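Side-chain contact in DNA processing protein DprA (Streptococcus pneumoniae, PDB 3UQZ), which binds single-stranded DNA cooperatively, shields it from nucleases and helps load the RecA recombinase onto it during natural transformation: residues A207-R210 and I211-G214. Residues are numbered along the deposited sequence; the frame is centred on the assembly and turned at random.
Sequences ARNR and IIAG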
ATOM      1  N   ALA A 207     -26.992   0.874   5.549  1.00 32.50           N
ATOM      2  CA  ALA A 207     -27.481   0.477   6.876  1.00 32.70           C
ATOM      3  C   ALA A 207     -26.994  -0.942   7.262  1.00 35.99           C
ATOM      4  O   ALA A 207     -26.484  -1.150   8.359  1.00 35.07           O
ATOM      5  CB  ALA A 207     -29.002   0.561   6.914  1.00 33.19           C
ATOM      6  N   ARG A 208     -27.150  -1.886   6.340  1.00 33.46           N
ATOM      7  CA  ARG A 208     -26.743  -3.294   6.386  1.00 33.63           C
ATOM      8  C   ARG A 208     -25.209  -3.368   6.597  1.00 38.89           C
ATOM      9  O   ARG A 208     -24.743  -4.202   7.378  1.00 39.59           O
ATOM     10  CB  ARG A 208     -27.151  -3.915   5.032  1.00 32.64           C
ATOM     11  CG  ARG A 208     -26.892  -5.372   4.798  1.00 39.48           C
ATOM     12  CD  ARG A 208     -25.656  -5.707   3.965  1.00 36.23           C
ATOM     13  NE  ARG A 208     -25.309  -4.729   2.941  1.00 35.84           N
ATOM     14  CZ  ARG A 208     -25.196  -5.007   1.654  1.00 49.41           C
ATOM     15  NH1 ARG A 208     -25.436  -6.229   1.212  1.00 31.53           N
ATOM     16  NH2 ARG A 208     -24.852  -4.062   0.794  1.00 55.56           N
ATOM     17  N   ASN A 209     -24.438  -2.477   5.923  1.00 33.97           N
ATOM     18  CA  ASN A 209     -22.974  -2.418   6.008  1.00 33.04           C
ATOM     19  C   ASN A 209     -22.433  -2.151   7.409  1.00 35.77           C
ATOM     20  O   ASN A 209     -21.368  -2.669   7.765  1.00 36.75           O
ATOM     21  CB  ASN A 209     -22.400  -1.425   5.013  1.00 29.99           C
ATOM     22  CG  ASN A 209     -22.546  -1.837   3.576  1.00 50.37           C
ATOM     23  OD1 ASN A 209     -22.532  -3.022   3.218  1.00 40.01           O
ATOM     24  ND2 ASN A 209     -22.655  -0.854   2.708  1.00 46.43           N
ATOM     25  N   ARG A 210     -23.164  -1.345   8.191  1.00 29.54           N
ATOM     26  CA  ARG A 210     -22.865  -0.995   9.583  1.00 27.87           C
ATOM     27  C   ARG A 210     -22.809  -2.283  10.445  1.00 32.05           C
ATOM     28  O   ARG A 210     -21.915  -2.413  11.285  1.00 31.62           O
ATOM     29  CB  ARG A 210     -23.907   0.028  10.079  1.00 24.40           C
ATOM     30  CG  ARG A 210     -24.469  -0.191  11.485  1.00 38.90           C
ATOM     31  CD  ARG A 210     -25.707   0.637  11.802  1.00 34.23           C
ATOM     32  NE  ARG A 210     -26.843   0.180  11.005  1.00 44.11           N
ATOM     33  CZ  ARG A 210     -27.965  -0.322  11.504  1.00 53.78           C
ATOM     34  NH1 ARG A 210     -28.137  -0.406  12.814  1.00 24.52           N
ATOM     35  NH2 ARG A 210     -28.929  -0.729  10.694  1.00 49.30           N
ATOM     36  N   ILE A 211     -23.730  -3.253  10.176  1.00 28.33           N
ATOM     37  CA  ILE A 211     -23.826  -4.557  10.852  1.00 27.32           C
ATOM     38  C   ILE A 211     -22.656  -5.459  10.426  1.00 33.78           C
ATOM     39  O   ILE A 211     -22.036  -6.073  11.295  1.00 34.46           O
ATOM     40  CB  ILE A 211     -25.214  -5.234  10.631  1.00 29.79           C
ATOM     41  CG1 ILE A 211     -26.365  -4.299  11.046  1.00 28.84           C
ATOM     42  CG2 ILE A 211     -25.303  -6.600  11.357  1.00 30.93           C
ATOM     43  CD1 ILE A 211     -27.747  -4.679  10.500  1.00 29.76           C
ATOM     44  N   ILE A 212     -22.355  -5.538   9.095  1.00 30.33           N
ATOM     45  CA  ILE A 212     -21.233  -6.319   8.551  1.00 29.73           C
ATOM     46  C   ILE A 212     -19.942  -5.933   9.286  1.00 34.85           C
ATOM     47  O   ILE A 212     -19.263  -6.812   9.819  1.00 35.01           O
ATOM     48  CB  ILE A 212     -21.084  -6.158   7.006  1.00 32.33           C
ATOM     49  CG1 ILE A 212     -22.295  -6.747   6.241  1.00 31.75           C
ATOM     50  CG2 ILE A 212     -19.760  -6.779   6.503  1.00 32.49           C
ATOM     51  CD1 ILE A 212     -22.329  -6.428   4.796  1.00 32.23           C
ATOM     52  N   ALA A 213     -19.637  -4.623   9.346  1.00 31.47           N
ATOM     53  CA  ALA A 213     -18.453  -4.100  10.021  1.00 31.30           C
ATOM     54  C   ALA A 213     -18.525  -4.320  11.534  1.00 35.57           C
ATOM     55  O   ALA A 213     -17.577  -4.852  12.101  1.00 36.35           O
ATOM     56  CB  ALA A 213     -18.282  -2.623   9.705  1.00 32.26           C
ATOM     57  N   GLY A 214     -19.659  -3.967  12.149  1.00 31.24           N
ATOM     58  CA  GLY A 214     -19.907  -4.082  13.587  1.00 30.41           C
ATOM     59  C   GLY A 214     -19.752  -5.466  14.187  1.00 34.05           C
ATOM     60  O   GLY A 214     -19.293  -5.609  15.322  1.00 34.01           O
TER
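Arg208 and Ile212 run side by side, one turn apart on helix 204-215, which precedes strand 218-222 in the Rossmann-like domain of DprA. The terminal methyl CD1 of Ile212 lies 3.5 Å from CD of Arg208, so methyl and methylene pack alongside each other. Arginine suits this place because its long aliphatic part can join an apolar layer while the guanidinium continues past the methyl toward the like-charged Arg115. CG of Arg208 stands anti to the backbone N (chi1 -178°), and bends at the next two torsions lead the chain along the isoleucine. The amide oxygen of Asn209 also borders that methyl, with OD1 3.8 Å from CD1 of Ile212; asparagine's short polar amide suits a partly exposed helix position. The closely packed side is buried: Arg208, Ile211 and Ile212 all touch Val164 of strand 161-164, to which the isoleucines present branched apolar surface.

The looser side carries the partly exposed Ala207, Asn209 and Arg210. The guanidinium of Arg210 lies with one face over Ile211, CG1 being 4.3 Å above the plane, and NH2 of Arg210 comes no nearer than 4.1 Å to CD1 of Ile211, looser than the Arg208 pair. Polar partners nevertheless hold this end: NH1 bonds to the carbonyl of Asp90 and NH2 forms a salt bridge with Glu193. Beneath the side chains the backbone is regular alpha-helix. Ala213 N reaches Asn209 O at 3.1 Å, nearly straight at 172°, and the buried Gly214 bonds through N to Arg210 O. Arginine has donors enough for a third partner: the chain of Arg210 folds at chi3, and NE makes a bent bond to Ala207 O at 3.0 Å, the oxygen tilted 28° out of the guanidinium plane.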